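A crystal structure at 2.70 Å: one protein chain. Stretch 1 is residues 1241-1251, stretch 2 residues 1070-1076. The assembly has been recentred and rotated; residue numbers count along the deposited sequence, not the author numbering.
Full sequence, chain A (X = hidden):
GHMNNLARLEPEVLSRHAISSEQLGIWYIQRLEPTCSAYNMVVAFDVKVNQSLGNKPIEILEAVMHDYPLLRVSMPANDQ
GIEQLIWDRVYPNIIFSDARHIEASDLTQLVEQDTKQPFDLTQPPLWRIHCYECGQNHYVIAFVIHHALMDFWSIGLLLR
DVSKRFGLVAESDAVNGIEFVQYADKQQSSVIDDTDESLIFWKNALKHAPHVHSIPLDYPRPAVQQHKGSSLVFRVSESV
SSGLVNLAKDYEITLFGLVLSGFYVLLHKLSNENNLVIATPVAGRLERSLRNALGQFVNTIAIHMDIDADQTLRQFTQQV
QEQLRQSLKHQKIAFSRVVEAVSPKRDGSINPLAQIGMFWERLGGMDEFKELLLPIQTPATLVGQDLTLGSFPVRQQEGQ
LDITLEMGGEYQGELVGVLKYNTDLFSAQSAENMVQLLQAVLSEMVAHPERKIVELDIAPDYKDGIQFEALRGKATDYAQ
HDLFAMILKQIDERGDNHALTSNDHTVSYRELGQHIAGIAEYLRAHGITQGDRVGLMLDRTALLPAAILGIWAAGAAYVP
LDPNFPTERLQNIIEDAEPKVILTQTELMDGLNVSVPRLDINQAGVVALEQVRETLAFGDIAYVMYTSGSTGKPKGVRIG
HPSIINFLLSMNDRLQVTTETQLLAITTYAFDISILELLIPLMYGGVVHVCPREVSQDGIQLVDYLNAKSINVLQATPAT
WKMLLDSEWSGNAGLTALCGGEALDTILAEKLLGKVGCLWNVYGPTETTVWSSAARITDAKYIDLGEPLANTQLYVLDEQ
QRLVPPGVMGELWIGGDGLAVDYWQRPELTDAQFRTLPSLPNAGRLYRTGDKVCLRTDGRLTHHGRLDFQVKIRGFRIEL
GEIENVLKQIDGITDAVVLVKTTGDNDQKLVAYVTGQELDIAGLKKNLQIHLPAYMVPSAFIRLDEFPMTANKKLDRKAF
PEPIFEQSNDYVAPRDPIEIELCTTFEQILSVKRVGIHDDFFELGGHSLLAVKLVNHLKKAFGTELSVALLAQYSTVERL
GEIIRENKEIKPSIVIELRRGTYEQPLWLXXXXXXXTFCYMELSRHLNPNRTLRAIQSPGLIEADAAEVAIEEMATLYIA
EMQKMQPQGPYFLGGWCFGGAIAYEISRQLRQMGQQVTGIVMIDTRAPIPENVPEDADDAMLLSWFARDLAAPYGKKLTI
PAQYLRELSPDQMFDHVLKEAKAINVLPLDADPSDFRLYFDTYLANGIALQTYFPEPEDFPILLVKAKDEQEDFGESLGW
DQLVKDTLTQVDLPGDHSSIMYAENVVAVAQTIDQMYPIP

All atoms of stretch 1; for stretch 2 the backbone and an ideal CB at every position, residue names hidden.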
# COMPACT_ATOMS: atom_id res chain seq x y z
N ASP A 1241 -21.21 25.66 27.47
CA ASP A 1241 -20.90 26.87 28.24
C ASP A 1241 -20.93 28.14 27.38
O ASP A 1241 -21.46 29.17 27.81
CB ASP A 1241 -19.54 26.75 28.92
CG ASP A 1241 -19.57 25.87 30.16
OD1 ASP A 1241 -20.68 25.47 30.63
OD2 ASP A 1241 -18.46 25.59 30.67
N THR A 1242 -20.36 28.07 26.18
CA THR A 1242 -20.47 29.17 25.22
C THR A 1242 -21.93 29.52 24.93
O THR A 1242 -22.34 30.69 25.00
CB THR A 1242 -19.75 28.84 23.91
OG1 THR A 1242 -18.34 28.81 24.17
CG2 THR A 1242 -20.02 29.88 22.85
N TYR A 1243 -22.72 28.49 24.63
CA TYR A 1243 -24.15 28.62 24.42
C TYR A 1243 -24.82 29.32 25.62
O TYR A 1243 -25.59 30.29 25.43
CB TYR A 1243 -24.76 27.23 24.17
CG TYR A 1243 -26.27 27.20 23.96
CD1 TYR A 1243 -26.82 27.53 22.73
CD2 TYR A 1243 -27.14 26.81 25.00
CE1 TYR A 1243 -28.19 27.51 22.53
CE2 TYR A 1243 -28.51 26.77 24.82
CZ TYR A 1243 -29.02 27.12 23.57
OH TYR A 1243 -30.37 27.10 23.34
N LEU A 1244 -24.52 28.87 26.84
CA LEU A 1244 -25.12 29.46 28.04
C LEU A 1244 -24.70 30.92 28.19
O LEU A 1244 -25.50 31.75 28.59
CB LEU A 1244 -24.75 28.67 29.31
CG LEU A 1244 -25.36 27.27 29.41
CD1 LEU A 1244 -24.80 26.53 30.59
CD2 LEU A 1244 -26.87 27.30 29.49
N ALA A 1245 -23.45 31.21 27.85
CA ALA A 1245 -22.87 32.54 28.04
C ALA A 1245 -23.55 33.55 27.14
O ALA A 1245 -23.90 34.67 27.56
CB ALA A 1245 -21.39 32.52 27.77
N ASN A 1246 -23.76 33.15 25.89
CA ASN A 1246 -24.46 34.02 24.96
C ASN A 1246 -25.91 34.20 25.38
O ASN A 1246 -26.48 35.27 25.19
CB ASN A 1246 -24.37 33.46 23.54
CG ASN A 1246 -22.99 33.69 22.92
OD1 ASN A 1246 -22.27 34.62 23.30
ND2 ASN A 1246 -22.64 32.85 21.95
N GLY A 1247 -26.49 33.17 26.00
CA GLY A 1247 -27.85 33.27 26.51
C GLY A 1247 -27.98 34.37 27.55
O GLY A 1247 -28.83 35.25 27.44
N ILE A 1248 -27.14 34.29 28.58
CA ILE A 1248 -27.06 35.30 29.62
C ILE A 1248 -26.76 36.68 29.04
O ILE A 1248 -27.27 37.69 29.53
CB ILE A 1248 -25.98 34.92 30.64
CG1 ILE A 1248 -26.30 33.57 31.27
CG2 ILE A 1248 -25.88 35.94 31.71
CD1 ILE A 1248 -25.18 33.03 32.16
N ALA A 1249 -25.96 36.73 27.97
CA ALA A 1249 -25.64 38.00 27.35
C ALA A 1249 -26.90 38.59 26.74
O ALA A 1249 -27.23 39.76 26.96
CB ALA A 1249 -24.56 37.84 26.31
N LEU A 1250 -27.63 37.75 25.99
CA LEU A 1250 -28.91 38.16 25.43
C LEU A 1250 -29.86 38.65 26.52
O LEU A 1250 -30.47 39.71 26.39
CB LEU A 1250 -29.56 37.00 24.67
CG LEU A 1250 -30.88 37.35 23.99
CD1 LEU A 1250 -30.64 38.58 23.11
CD2 LEU A 1250 -31.38 36.20 23.13
N GLN A 1251 -29.93 37.86 27.59
CA GLN A 1251 -30.82 38.07 28.71
C GLN A 1251 -30.59 39.40 29.40
O GLN A 1251 -31.48 39.91 30.07
CB GLN A 1251 -30.64 36.93 29.70
CG GLN A 1251 -31.82 36.64 30.58
CD GLN A 1251 -31.76 35.23 31.13
OE1 GLN A 1251 -31.04 34.37 30.60
NE2 GLN A 1251 -32.51 34.97 32.21
N UNK A 1070 -20.76 38.02 12.81
CA UNK A 1070 -20.56 37.60 14.18
C UNK A 1070 -21.42 36.41 14.55
O UNK A 1070 -22.57 36.29 14.13
CB UNK A 1070 -20.85 38.76 15.13
N UNK A 1071 -20.84 35.53 15.36
CA UNK A 1071 -21.48 34.28 15.72
C UNK A 1071 -22.84 34.51 16.34
O UNK A 1071 -23.06 35.52 16.99
CB UNK A 1071 -20.59 33.49 16.68
N UNK A 1072 -23.77 33.57 16.12
CA UNK A 1072 -25.04 33.53 16.85
C UNK A 1072 -24.86 32.94 18.25
O UNK A 1072 -23.72 32.78 18.67
CB UNK A 1072 -26.07 32.72 16.07
N UNK A 1073 -25.96 32.61 18.92
CA UNK A 1073 -25.93 32.06 20.29
C UNK A 1073 -24.90 30.95 20.49
O UNK A 1073 -24.15 30.97 21.45
CB UNK A 1073 -27.31 31.52 20.66
N UNK A 1074 -24.86 29.98 19.59
CA UNK A 1074 -23.93 28.87 19.74
C UNK A 1074 -22.44 29.22 19.67
O UNK A 1074 -21.60 28.45 20.14
CB UNK A 1074 -24.24 27.83 18.66
N UNK A 1075 -22.12 30.36 19.06
CA UNK A 1075 -20.77 30.90 19.09
C UNK A 1075 -19.90 30.50 17.91
O UNK A 1075 -18.71 30.81 17.85
CB UNK A 1075 -20.08 30.46 20.38
N UNK A 1076 -20.51 29.81 16.96
CA UNK A 1076 -19.77 29.30 15.82
C UNK A 1076 -20.07 30.05 14.51
O UNK A 1076 -21.04 30.79 14.42
CB UNK A 1076 -20.08 27.81 15.64

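Stretch 1 is helical, its backbone NH groups bonded four residues back, as in Asn1246 N to Thr1242 O at 3.0 Å. Toward stretch 2 it offers the methyl of Thr1242, the ring of Tyr1243, the amide of Asn1246 and the end of Leu1250.

Position 1070 has phi/psi of -119/142, an extended conformation, and its ideal CB finds nothing of stretch 1 within 5.5 Å. The helix therefore sets no preference here. The deposited residue is Phe1070, whose side chain stays out of reach of stretch 1.

At 1071 the backbone is again extended (-55/148) and CA-to-CB points toward the helix, but the ideal CB is still beyond 5.5 Å from it. A side chain must be of some length to arrive, and the amide of Asn1246 lies ahead, so a polar or aromatic group would suit. The residue is His1071, with chi1 in p at 61°. Its ring reaches the helix with CE1 3.5 Å from Asn1246 ND2, a contact without a hydrogen bond. Instead His1071 ND1 donates to the backbone O of 1072 at 2.9 Å, which braces the start of the turn.

Position 1072 points its CB away from stretch 1, and its phi of -79 is compatible with many residues, proline among them. It opens a type I turn closed by a hydrogen bond from the backbone N of 1075 to the backbone O of 1072. Pro1072 is found here, and its side chain makes no close approach to the helix.

Position 1073 is the centre of the contact. CA-to-CB runs sideways, with the ideal CB 4.5 Å from Tyr1243 CE1 and 4.6 Å from Asn1246 CB. Apolar surface lies within reach in the ring of Tyr1243 and the end of Leu1250, so Leu, Ile, Met or Val would all be reasonable. The deposited Ile1073 (chi1 -57°, chi2 -69°) sets CG2 3.6 Å from Tyr1243 CD1 and CD1 4.3 Å from Leu1250 CD2. Its backbone contributes independently of side-chain identity: Asn1246 ND2 donates to Ile1073 O over a very short 2.5 Å, nearly linear at 172°, tying the helix to the turn.

Position 1074 sits at -65/-22, angles open to most residues. CB would point away, 4.8 Å from Tyr1243 CD1, and there is room for it, so small or polar residues would fit. Gly1074 is deposited; its CA lies at the edge of the Tyr1243 ring, 4.4 Å from CD1, and its O is 3.4 Å from Thr1242 CG2.

Position 1075 is the most constrained. Its phi/psi of 93/6 would jam a CB against the preceding carbonyl O, which by itself calls for glycine. The helix adds a second objection: the ideal CB would lie 2.5 Å from Thr1242 CG2, a clash. Gly1075 avoids both, and its CA packs 4.0 Å from Thr1242 CG2.

At 1076 CB points sideways, with no atom of stretch 1 within 5.5 Å, so the choice is open. Ser1076 makes no contact with the helix.

Stretch 2 1070-1076: FHPIGGS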
# COMPACT_ATOMS: atom_id res chain seq x y z
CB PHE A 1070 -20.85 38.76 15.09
CG PHE A 1070 -20.08 39.97 14.72
CD1 PHE A 1070 -18.75 40.08 15.08
CD2 PHE A 1070 -20.67 40.97 13.97
CE1 PHE A 1070 -18.01 41.20 14.72
CE2 PHE A 1070 -19.95 42.08 13.61
CZ PHE A 1070 -18.62 42.19 13.98
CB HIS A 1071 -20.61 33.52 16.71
CG HIS A 1071 -20.35 34.25 17.99
ND1 HIS A 1071 -21.29 34.35 18.99
CD2 HIS A 1071 -19.25 34.90 18.44
CE1 HIS A 1071 -20.78 35.04 20.00
NE2 HIS A 1071 -19.55 35.39 19.69
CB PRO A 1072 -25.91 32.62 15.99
CG PRO A 1072 -24.91 31.72 15.31
CD PRO A 1072 -23.69 32.52 15.08
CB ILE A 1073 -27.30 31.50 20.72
CG1 ILE A 1073 -28.39 32.56 20.63
CG2 ILE A 1073 -27.22 31.03 22.17
CD1 ILE A 1073 -28.23 33.65 21.67
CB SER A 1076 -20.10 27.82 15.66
OG SER A 1076 -19.83 27.38 14.37
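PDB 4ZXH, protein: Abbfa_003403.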